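PDB 6A5K: histone-lysine N-methyltransferase, H3 lysine-9 specific SUVH6 from Arabidopsis thaliana, which transfers methyl groups from S-adenosylmethionine to a lysine of histone H3 and probably reads methylated non-CG DNA through its SRA domain. Local coordinates for residues Asn8-Thr13 / Asn85-His90; Leu276-Trp281 / Ser473-Val478; Leu355-Thr360 / Gly447-Phe452. The protein carries 1 engineered substitution. One frame throughout, in Å; residues are numbered along the deposited sequence.

In the fold
Interactions 1 and 3 are buried and interaction 2 is partly buried, lying farther out, its centre about 28 Å from the centre of the chain. None of the three has a direct hydrogen bond across it. Interaction 1 sets helix 5-29 against the end of helix 81-87 by aliphatic contact alone. In interaction 3 aliphatic groups are joined by an aromatic ring, and the turn that carries the ring also meets the cofactor. Interaction 2 mixes apolar contact with a bridging water and a histidine held by acidic residues. Interactions 2 and 3 approach to about 6 Å between nearest atoms, and Glu381 links their surroundings: its carboxylate binds His477, its carbonyl oxygen Asn448.

Interaction 1. Residues Asn8-Thr13 / Asn85-His90; sequences NKVKET and NILGIH
Thr13, which touches Ile86 and Leu87, is held by a flat group of its own helix, the peptide carbonyl of Lys9. The hydroxyl OG1 of Thr13 lies on one face of that carbonyl's plane, 2.7 Å from Lys9 O, while the backbone N of Thr13 arrives on the opposite face at 2.9 Å. The hydroxyl is tilted 34° from the plane, and the two donors share the oxygen in the familiar manner of a threonine within a helix. Helix 5-29 packs here against helix 81-87 of the SRA domain, which ends in a Schellman motif with Gly88, at positive phi, as its C-prime residue.

With OG1 committed to Lys9, the other branch of Thr13 points across: CG2, anti to the backbone N, reaches CG2 of Ile86 at 3.7 Å, the two side chains sliding past each other in opposite directions. A serine here would keep the hydroxyl but would probably open a gap beside the methyl of Ile86 and strip Leu87 of part of its cover. One turn back, Val10 and Leu87 cross at about a right angle. Leu14 and Phe17 of helix 5-29 continue the packing on Leu87 and Ile86. Val10 uses a single methyl for both tips of the leucine: its CG1 lies 3.8 Å from Leu87 CD1 and 4.1 Å from Leu87 CD2.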
loop_
_atom_site.group_PDB
_atom_site.type_symbol
_atom_site.label_atom_id
_atom_site.label_comp_id
_atom_site.label_asym_id
_atom_site.label_seq_id
_atom_site.Cartn_x
_atom_site.Cartn_y
_atom_site.Cartn_z
ATOM N N ASN A 8 -11.235 7.965 -5.096
ATOM C CA ASN A 8 -10.328 7.571 -6.168
ATOM C C ASN A 8 -9.352 8.695 -6.521
ATOM O O ASN A 8 -8.172 8.445 -6.733
ATOM C CB ASN A 8 -11.111 7.137 -7.406
ATOM C CG ASN A 8 -11.410 5.646 -7.413
ATOM O OD1 ASN A 8 -11.294 4.957 -6.388
ATOM N ND2 ASN A 8 -11.805 5.142 -8.573
ATOM N N LYS A 9 -9.843 9.933 -6.570
ATOM C CA LYS A 9 -8.980 11.087 -6.847
ATOM C C LYS A 9 -7.846 11.200 -5.822
ATOM O O LYS A 9 -6.684 11.409 -6.182
ATOM C CB LYS A 9 -9.791 12.387 -6.861
ATOM C CG LYS A 9 -10.741 12.539 -8.033
ATOM C CD LYS A 9 -11.489 13.870 -7.963
ATOM C CE LYS A 9 -12.657 13.912 -8.943
ATOM N NZ LYS A 9 -12.391 14.787 -10.124
ATOM N N VAL A 10 -8.185 11.057 -4.544
ATOM C CA VAL A 10 -7.186 11.120 -3.482
ATOM C C VAL A 10 -6.147 10.001 -3.632
ATOM O O VAL A 10 -4.924 10.251 -3.625
ATOM C CB VAL A 10 -7.851 11.035 -2.098
ATOM C CG1 VAL A 10 -6.807 10.799 -0.997
ATOM C CG2 VAL A 10 -8.660 12.310 -1.819
ATOM N N LYS A 11 -6.629 8.769 -3.800
ATOM C CA LYS A 11 -5.704 7.640 -3.886
ATOM C C LYS A 11 -4.796 7.749 -5.111
ATOM O O LYS A 11 -3.592 7.511 -5.021
ATOM C CB LYS A 11 -6.468 6.305 -3.893
ATOM C CG LYS A 11 -7.154 6.005 -2.556
ATOM C CD LYS A 11 -7.463 4.518 -2.380
ATOM C CE LYS A 11 -8.536 4.037 -3.342
ATOM N NZ LYS A 11 -9.008 2.659 -2.999
ATOM N N GLU A 12 -5.365 8.127 -6.249
ATOM C CA GLU A 12 -4.578 8.264 -7.470
ATOM C C GLU A 12 -3.588 9.424 -7.393
ATOM O O GLU A 12 -2.515 9.374 -8.002
ATOM C CB GLU A 12 -5.495 8.439 -8.676
ATOM C CG GLU A 12 -6.278 7.171 -9.010
ATOM C CD GLU A 12 -7.314 7.393 -10.089
ATOM O OE1 GLU A 12 -7.347 8.502 -10.658
ATOM O OE2 GLU A 12 -8.097 6.461 -10.365
ATOM N N THR A 13 -3.938 10.470 -6.651
ATOM C CA THR A 13 -3.017 11.598 -6.493
ATOM C C THR A 13 -1.810 11.164 -5.667
ATOM O O THR A 13 -0.662 11.484 -6.011
ATOM C CB THR A 13 -3.717 12.815 -5.839
ATOM O OG1 THR A 13 -4.805 13.236 -6.674
ATOM C CG2 THR A 13 -2.745 13.983 -5.669
ATOM N N ASN A 85 0.084 18.151 2.578
ATOM C CA ASN A 85 -0.096 19.426 1.885
ATOM C C ASN A 85 -0.695 19.230 0.497
ATOM O O ASN A 85 -1.532 20.017 0.049
ATOM C CB ASN A 85 1.227 20.184 1.775
ATOM C CG ASN A 85 1.069 21.547 1.110
ATOM O OD1 ASN A 85 0.378 22.433 1.622
ATOM N ND2 ASN A 85 1.716 21.721 -0.035
ATOM N N ILE A 86 -0.269 18.173 -0.181
ATOM C CA ILE A 86 -0.775 17.893 -1.521
ATOM C C ILE A 86 -2.293 17.689 -1.511
ATOM O O ILE A 86 -3.001 18.134 -2.423
ATOM C CB ILE A 86 -0.070 16.664 -2.126
ATOM C CG1 ILE A 86 1.382 17.021 -2.438
ATOM C CG2 ILE A 86 -0.774 16.202 -3.394
ATOM C CD1 ILE A 86 2.280 15.828 -2.682
ATOM N N LEU A 87 -2.787 17.065 -0.444
ATOM C CA LEU A 87 -4.214 16.773 -0.297
ATOM C C LEU A 87 -4.997 17.872 0.420
ATOM O O LEU A 87 -6.230 17.839 0.456
ATOM C CB LEU A 87 -4.400 15.454 0.459
ATOM C CG LEU A 87 -3.837 14.187 -0.183
ATOM C CD1 LEU A 87 -4.156 12.954 0.683
ATOM C CD2 LEU A 87 -4.389 14.031 -1.587
ATOM N N GLY A 88 -4.285 18.841 0.987
ATOM C CA GLY A 88 -4.923 19.904 1.745
ATOM C C GLY A 88 -5.422 19.456 3.109
ATOM O O GLY A 88 -6.309 20.081 3.691
ATOM N N ILE A 89 -4.862 18.364 3.618
ATOM C CA ILE A 89 -5.208 17.860 4.949
ATOM C C ILE A 89 -4.578 18.732 6.033
ATOM O O ILE A 89 -5.187 19.022 7.066
ATOM C CB ILE A 89 -4.724 16.405 5.151
ATOM C CG1 ILE A 89 -5.457 15.451 4.209
ATOM C CG2 ILE A 89 -4.912 15.960 6.599
ATOM C CD1 ILE A 89 -4.913 14.042 4.256
ATOM N N HIS A 90 -3.334 19.115 5.780
ATOM C CA HIS A 90 -2.509 19.856 6.724
ATOM C C HIS A 90 -1.513 20.634 5.883
ATOM O O HIS A 90 -0.704 20.039 5.174
ATOM C CB HIS A 90 -1.808 18.903 7.701
ATOM C CG HIS A 90 -1.052 19.590 8.797
ATOM N ND1 HIS A 90 -1.667 20.072 9.935
ATOM C CD2 HIS A 90 0.269 19.841 8.950
ATOM C CE1 HIS A 90 -0.757 20.599 10.735
ATOM N NE2 HIS A 90 0.426 20.480 10.159
#

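Interaction 2. Residues Leu276-Trp281 / Ser473-Val478; sequences LIYPDW and SRIPHV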
loop_
_atom_site.group_PDB
_atom_site.type_symbol
_atom_site.label_atom_id
_atom_site.label_comp_id
_atom_site.label_asym_id
_atom_site.label_seq_id
_atom_site.Cartn_x
_atom_site.Cartn_y
_atom_site.Cartn_z
ATOM N N LEU A 276 4.807 -23.741 -7.418
ATOM C CA LEU A 276 4.035 -23.915 -8.639
ATOM C C LEU A 276 4.095 -25.358 -9.118
ATOM O O LEU A 276 5.126 -26.024 -9.002
ATOM C CB LEU A 276 4.541 -22.980 -9.737
ATOM C CG LEU A 276 4.166 -21.506 -9.606
ATOM C CD1 LEU A 276 4.919 -20.686 -10.645
ATOM C CD2 LEU A 276 2.660 -21.339 -9.764
ATOM N N ILE A 277 2.979 -25.844 -9.643
ATOM C CA ILE A 277 2.948 -27.171 -10.233
ATOM C C ILE A 277 2.915 -27.042 -11.749
ATOM O O ILE A 277 1.956 -26.519 -12.319
ATOM C CB ILE A 277 1.747 -27.980 -9.734
ATOM C CG1 ILE A 277 1.776 -28.041 -8.205
ATOM C CG2 ILE A 277 1.736 -29.380 -10.359
ATOM C CD1 ILE A 277 0.503 -28.547 -7.597
ATOM N N TYR A 278 3.986 -27.501 -12.387
ATOM C CA TYR A 278 4.127 -27.402 -13.832
ATOM C C TYR A 278 3.661 -28.676 -14.512
ATOM O O TYR A 278 3.802 -29.767 -13.958
ATOM C CB TYR A 278 5.586 -27.136 -14.218
ATOM C CG TYR A 278 6.117 -25.762 -13.864
ATOM C CD1 TYR A 278 5.907 -24.675 -14.703
ATOM C CD2 TYR A 278 6.850 -25.558 -12.701
ATOM C CE1 TYR A 278 6.399 -23.420 -14.387
ATOM C CE2 TYR A 278 7.345 -24.308 -12.377
ATOM C CZ TYR A 278 7.115 -23.242 -13.223
ATOM O OH TYR A 278 7.605 -21.993 -12.906
ATOM N N PRO A 279 3.095 -28.547 -15.720
ATOM C CA PRO A 279 3.027 -29.747 -16.554
ATOM C C PRO A 279 4.455 -30.160 -16.896
ATOM O O PRO A 279 5.363 -29.330 -16.800
ATOM C CB PRO A 279 2.249 -29.289 -17.796
ATOM C CG PRO A 279 1.573 -28.007 -17.386
ATOM C CD PRO A 279 2.482 -27.380 -16.372
ATOM N N ASP A 280 4.660 -31.411 -17.285
ATOM C CA ASP A 280 6.014 -31.897 -17.519
ATOM C C ASP A 280 6.655 -31.258 -18.754
ATOM O O ASP A 280 7.858 -30.980 -18.763
ATOM C CB ASP A 280 6.012 -33.417 -17.638
ATOM C CG ASP A 280 5.427 -34.089 -16.410
ATOM O OD1 ASP A 280 5.733 -33.635 -15.287
ATOM O OD2 ASP A 280 4.671 -35.074 -16.559
ATOM N N TRP A 281 5.852 -30.990 -19.781
ATOM C CA TRP A 281 6.378 -30.395 -21.005
ATOM C C TRP A 281 6.587 -28.889 -20.857
ATOM O O TRP A 281 6.900 -28.207 -21.831
ATOM C CB TRP A 281 5.452 -30.688 -22.192
ATOM C CG TRP A 281 4.108 -30.029 -22.103
ATOM C CD1 TRP A 281 3.752 -28.816 -22.622
ATOM C CD2 TRP A 281 2.938 -30.550 -21.464
ATOM N NE1 TRP A 281 2.433 -28.548 -22.340
ATOM C CE2 TRP A 281 1.911 -29.598 -21.629
ATOM C CE3 TRP A 281 2.658 -31.730 -20.767
ATOM C CZ2 TRP A 281 0.627 -29.788 -21.120
ATOM C CZ3 TRP A 281 1.382 -31.917 -20.263
ATOM C CH2 TRP A 281 0.382 -30.951 -20.443
ATOM N N SER A 473 7.964 -16.757 -21.285
ATOM C CA SER A 473 7.043 -15.634 -21.122
ATOM C C SER A 473 5.573 -16.038 -21.214
ATOM O O SER A 473 4.688 -15.254 -20.891
ATOM C CB SER A 473 7.353 -14.558 -22.164
ATOM O OG SER A 473 7.446 -15.120 -23.456
ATOM N N ARG A 474 5.308 -17.257 -21.667
ATOM C CA ARG A 474 3.939 -17.754 -21.679
ATOM C C ARG A 474 3.439 -17.977 -20.263
ATOM O O ARG A 474 2.236 -17.918 -19.997
ATOM C CB ARG A 474 3.838 -19.067 -22.449
ATOM C CG ARG A 474 4.358 -19.029 -23.861
ATOM C CD ARG A 474 4.307 -20.443 -24.440
ATOM N NE ARG A 474 5.171 -21.345 -23.682
ATOM C CZ ARG A 474 5.175 -22.670 -23.809
ATOM N NH1 ARG A 474 4.352 -23.265 -24.670
ATOM N NH2 ARG A 474 6.003 -23.401 -23.075
ATOM N N ILE A 475 4.370 -18.270 -19.363
ATOM C CA ILE A 475 4.015 -18.646 -18.000
ATOM C C ILE A 475 4.851 -17.899 -16.960
ATOM O O ILE A 475 5.580 -18.508 -16.174
ATOM C CB ILE A 475 4.158 -20.166 -17.799
ATOM C CG1 ILE A 475 5.510 -20.658 -18.327
ATOM C CG2 ILE A 475 3.029 -20.893 -18.517
ATOM C CD1 ILE A 475 5.887 -22.038 -17.852
ATOM N N PRO A 476 4.735 -16.565 -16.940
ATOM C CA PRO A 476 5.454 -15.813 -15.915
ATOM C C PRO A 476 4.871 -16.072 -14.533
ATOM O O PRO A 476 3.722 -16.521 -14.414
ATOM C CB PRO A 476 5.242 -14.361 -16.340
ATOM C CG PRO A 476 3.911 -14.379 -17.024
ATOM C CD PRO A 476 3.885 -15.691 -17.769
ATOM N N HIS A 477 5.666 -15.812 -13.501
ATOM C CA HIS A 477 5.159 -15.786 -12.138
ATOM C C HIS A 477 4.202 -14.612 -11.992
ATOM O O HIS A 477 4.482 -13.516 -12.481
ATOM C CB HIS A 477 6.302 -15.664 -11.128
ATOM C CG HIS A 477 7.224 -16.839 -11.118
ATOM N ND1 HIS A 477 6.993 -17.962 -10.354
ATOM C CD2 HIS A 477 8.384 -17.069 -11.783
ATOM C CE1 HIS A 477 7.966 -18.836 -10.552
ATOM N NE2 HIS A 477 8.820 -18.317 -11.416
ATOM N N VAL A 478 3.073 -14.837 -11.325
ATOM C CA VAL A 478 2.138 -13.744 -11.058
ATOM C C VAL A 478 2.381 -13.234 -9.640
ATOM O O VAL A 478 2.080 -13.919 -8.663
ATOM C CB VAL A 478 0.680 -14.197 -11.259
ATOM C CG1 VAL A 478 -0.306 -13.126 -10.790
ATOM C CG2 VAL A 478 0.450 -14.544 -12.738
HETATM O O HOH W 1 5.662 -19.888 -13.562
HETATM O O HOH W 2 6.406 -26.324 -23.410
#
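Tyr278 touches Ile475 and His477 with the outer part of its side chain. From CB, a chi1 of -70° puts CG anti to the carbonyl carbon, and the ring carries the contact from there. Its CD1 and CE1 share one partner, the terminal methyl CD1 of Ile475, which sits at the ring's edge near its plane, 3.8 Å from Tyr278 CE1. At the tip, Tyr278 OH comes to 4.0 Å from His477 CE1, the two side chains crossing at about a right angle. The same hydroxyl is hydrogen-bonded to a water at 2.9 Å, and this water donates to Ile475 O. The Pre-SET region, which elsewhere binds a three-zinc cysteine cluster, is thereby laid against the loop leading into strand 477-482 of the SET domain. The bridging water also lies over the centre of one face of the His477 imidazole. Leu276 approaches that ring obliquely, its CD1 3.4 Å from His477 ND1. Both ring nitrogens are hydrogen-bonded, ND1 to Glu381 and NE2 to Asp469, an arrangement that fixes the ring's rotation and would probably stabilise a positive charge on it. Tyr468 stacks on the same imidazole.

Interaction 3. Residues Leu355-Thr360 / Gly447-Phe452; sequences LEIFKT and GNVGRF. With SAM (S-adenosylmethionine), chain F.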
loop_
_atom_site.group_PDB
_atom_site.type_symbol
_atom_site.label_atom_id
_atom_site.label_comp_id
_atom_site.label_asym_id
_atom_site.label_seq_id
_atom_site.Cartn_x
_atom_site.Cartn_y
_atom_site.Cartn_z
ATOM N N LEU A 355 0.731 -12.090 6.810
ATOM C CA LEU A 355 -0.604 -12.182 6.226
ATOM C C LEU A 355 -1.530 -13.057 7.059
ATOM O O LEU A 355 -1.083 -13.938 7.802
ATOM C CB LEU A 355 -0.532 -12.730 4.799
ATOM C CG LEU A 355 0.392 -11.997 3.828
ATOM C CD1 LEU A 355 0.356 -12.656 2.460
ATOM C CD2 LEU A 355 0.010 -10.521 3.730
ATOM N N GLU A 356 -2.827 -12.798 6.930
ATOM C CA GLU A 356 -3.846 -13.675 7.494
ATOM C C GLU A 356 -5.086 -13.645 6.607
ATOM O O GLU A 356 -5.312 -12.668 5.884
ATOM C CB GLU A 356 -4.188 -13.267 8.932
ATOM C CG GLU A 356 -5.160 -12.111 9.063
ATOM C CD GLU A 356 -5.461 -11.761 10.516
ATOM O OE1 GLU A 356 -4.848 -12.371 11.423
ATOM O OE2 GLU A 356 -6.313 -10.879 10.755
ATOM N N ILE A 357 -5.865 -14.727 6.623
ATOM C CA ILE A 357 -7.160 -14.696 5.959
ATOM C C ILE A 357 -8.252 -14.462 6.993
ATOM O O ILE A 357 -8.099 -14.793 8.178
ATOM C CB ILE A 357 -7.461 -15.981 5.149
ATOM C CG1 ILE A 357 -7.657 -17.197 6.064
ATOM C CG2 ILE A 357 -6.366 -16.230 4.113
ATOM C CD1 ILE A 357 -8.198 -18.417 5.329
ATOM N N PHE A 358 -9.349 -13.864 6.546
ATOM C CA PHE A 358 -10.406 -13.494 7.467
ATOM C C PHE A 358 -11.759 -13.534 6.776
ATOM O O PHE A 358 -11.844 -13.435 5.553
ATOM C CB PHE A 358 -10.151 -12.099 8.051
ATOM C CG PHE A 358 -10.370 -10.980 7.069
ATOM C CD1 PHE A 358 -9.414 -10.684 6.106
ATOM C CD2 PHE A 358 -11.537 -10.228 7.106
ATOM C CE1 PHE A 358 -9.620 -9.651 5.195
ATOM C CE2 PHE A 358 -11.748 -9.203 6.205
ATOM C CZ PHE A 358 -10.787 -8.918 5.241
ATOM N N LYS A 359 -12.819 -13.663 7.562
ATOM C CA LYS A 359 -14.153 -13.727 6.983
ATOM C C LYS A 359 -14.781 -12.345 6.804
ATOM O O LYS A 359 -14.823 -11.534 7.736
ATOM C CB LYS A 359 -15.068 -14.599 7.846
ATOM C CG LYS A 359 -16.353 -15.013 7.148
ATOM C CD LYS A 359 -16.058 -15.841 5.913
ATOM C CE LYS A 359 -17.105 -16.925 5.700
ATOM N NZ LYS A 359 -18.501 -16.403 5.734
ATOM N N THR A 360 -15.264 -12.085 5.594
ATOM C CA THR A 360 -15.989 -10.856 5.295
ATOM C C THR A 360 -17.474 -11.148 5.402
ATOM O O THR A 360 -17.864 -12.310 5.497
ATOM C CB THR A 360 -15.687 -10.324 3.882
ATOM O OG1 THR A 360 -16.266 -11.209 2.917
ATOM C CG2 THR A 360 -14.192 -10.209 3.645
ATOM N N GLY A 447 -3.098 -24.650 -3.854
ATOM C CA GLY A 447 -2.715 -23.257 -4.006
ATOM C C GLY A 447 -2.210 -22.649 -2.716
ATOM O O GLY A 447 -2.199 -23.313 -1.672
ATOM N N ASN A 448 -1.774 -21.392 -2.787
ATOM C CA ASN A 448 -1.340 -20.672 -1.596
ATOM C C ASN A 448 -2.351 -19.594 -1.207
ATOM O O ASN A 448 -3.480 -19.586 -1.699
ATOM C CB ASN A 448 0.048 -20.052 -1.803
ATOM C CG ASN A 448 0.029 -18.839 -2.719
ATOM O OD1 ASN A 448 -0.882 -18.660 -3.531
ATOM N ND2 ASN A 448 1.047 -17.996 -2.590
ATOM N N VAL A 449 -1.935 -18.687 -0.333
ATOM C CA VAL A 449 -2.825 -17.663 0.216
ATOM C C VAL A 449 -3.414 -16.758 -0.883
ATOM O O VAL A 449 -4.493 -16.170 -0.717
ATOM C CB VAL A 449 -2.085 -16.805 1.269
ATOM C CG1 VAL A 449 -0.964 -15.980 0.617
ATOM C CG2 VAL A 449 -3.063 -15.898 2.029
ATOM N N GLY A 450 -2.719 -16.670 -2.012
ATOM C CA GLY A 450 -3.166 -15.843 -3.118
ATOM C C GLY A 450 -4.568 -16.175 -3.599
ATOM O O GLY A 450 -5.273 -15.294 -4.099
ATOM N N ARG A 451 -4.987 -17.433 -3.429
ATOM C CA ARG A 451 -6.313 -17.861 -3.868
ATOM C C ARG A 451 -7.425 -17.124 -3.106
ATOM O O ARG A 451 -8.569 -17.119 -3.533
ATOM C CB ARG A 451 -6.489 -19.386 -3.700
ATOM C CG ARG A 451 -6.736 -19.825 -2.255
ATOM C CD ARG A 451 -6.489 -21.325 -2.033
ATOM N NE ARG A 451 -7.429 -22.184 -2.755
ATOM C CZ ARG A 451 -8.688 -22.400 -2.381
ATOM N NH1 ARG A 451 -9.179 -21.795 -1.307
ATOM N NH2 ARG A 451 -9.468 -23.200 -3.094
ATOM N N PHE A 452 -7.092 -16.500 -1.982
ATOM C CA PHE A 452 -8.122 -15.891 -1.136
ATOM C C PHE A 452 -8.281 -14.385 -1.341
ATOM O O PHE A 452 -9.181 -13.777 -0.762
ATOM C CB PHE A 452 -7.831 -16.172 0.340
ATOM C CG PHE A 452 -8.100 -17.587 0.752
ATOM C CD1 PHE A 452 -7.059 -18.429 1.108
ATOM C CD2 PHE A 452 -9.398 -18.074 0.793
ATOM C CE1 PHE A 452 -7.305 -19.738 1.495
ATOM C CE2 PHE A 452 -9.654 -19.383 1.182
ATOM C CZ PHE A 452 -8.607 -20.214 1.532
HETATM N N SAM F . -13.797 -15.067 -1.206
HETATM C CA SAM F . -13.121 -16.292 -1.673
HETATM C C SAM F . -13.207 -17.452 -0.680
HETATM O O SAM F . -12.573 -18.498 -0.878
HETATM O OXT SAM F . -13.898 -17.368 0.339
HETATM C CB SAM F . -11.658 -16.003 -2.005
HETATM C CG SAM F . -11.521 -15.330 -3.364
HETATM S SD SAM F . -11.996 -16.529 -4.631
HETATM C CE SAM F . -10.502 -16.486 -5.613
HETATM C "C5'" SAM F . -13.067 -15.621 -5.758
HETATM C "C4'" SAM F . -14.502 -15.645 -5.272
HETATM O "O4'" SAM F . -14.655 -14.748 -4.180
HETATM C "C3'" SAM F . -15.456 -15.179 -6.355
HETATM O "O3'" SAM F . -15.893 -16.258 -7.147
HETATM C "C2'" SAM F . -16.577 -14.598 -5.533
HETATM O "O2'" SAM F . -17.375 -15.665 -5.071
HETATM C "C1'" SAM F . -15.859 -14.026 -4.330
HETATM N N9 SAM F . -15.546 -12.601 -4.565
HETATM C C8 SAM F . -14.307 -12.027 -4.676
HETATM N N7 SAM F . -14.461 -10.694 -4.894
HETATM C C5 SAM F . -15.786 -10.416 -4.940
HETATM C C6 SAM F . -16.503 -9.240 -5.133
HETATM N N6 SAM F . -15.878 -8.077 -5.329
HETATM N N1 SAM F . -17.879 -9.283 -5.142
HETATM C C2 SAM F . -18.543 -10.477 -4.938
HETATM N N3 SAM F . -17.828 -11.642 -4.736
HETATM C C4 SAM F . -16.476 -11.611 -4.730
#
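Ile357 and Phe452 form the denser half of this contact. The CD1 methyl of Ile357 lies over one face of the phenyl ring, 4.2 Å from its centroid and 13° off the normal, a CH-pi contact. The branch methyl, Ile357 CG2, reaches Phe452 CD1 at 3.8 Å and also meets Val449 CG2 at 3.9 Å, so that a single methyl fills the angle between two residues of the turn. A chi1 of 68° places CG1 of Ile357 between the backbone N and the carbonyl carbon, and from there the extended chi2 carries CD1 over the ring. The opposite face of Phe452 is covered toward its rim by CG of Arg451. The ring is thus clamped between two aliphatic groups, and its CD2 side turns to the cofactor, with SAM O 3.6 Å from Phe452 CD2.

The other end is sparser. Leu355 crosses Val449 at about a right angle, and only its CD1 comes close, 4.0 Å from Val449 CG1.

Residues 449-452 form a 3-10 turn whose last two residues, Arg451 and Phe452, begin the RFINHSC signature of SET domains. Its last carbonyls face S-adenosylmethionine: Arg451 O lies 2.9 Å from the methyl carbon SAM CE, the group to be transferred, and farther along the signature Asn454 and His455 hydrogen-bond the cofactor. Strand 355-359 runs between strands 257-259 and 365-369 of a mixed sheet; Trp365 and Val367 of strand 365-369 also touch Phe452, so the turn packs across two adjacent strands.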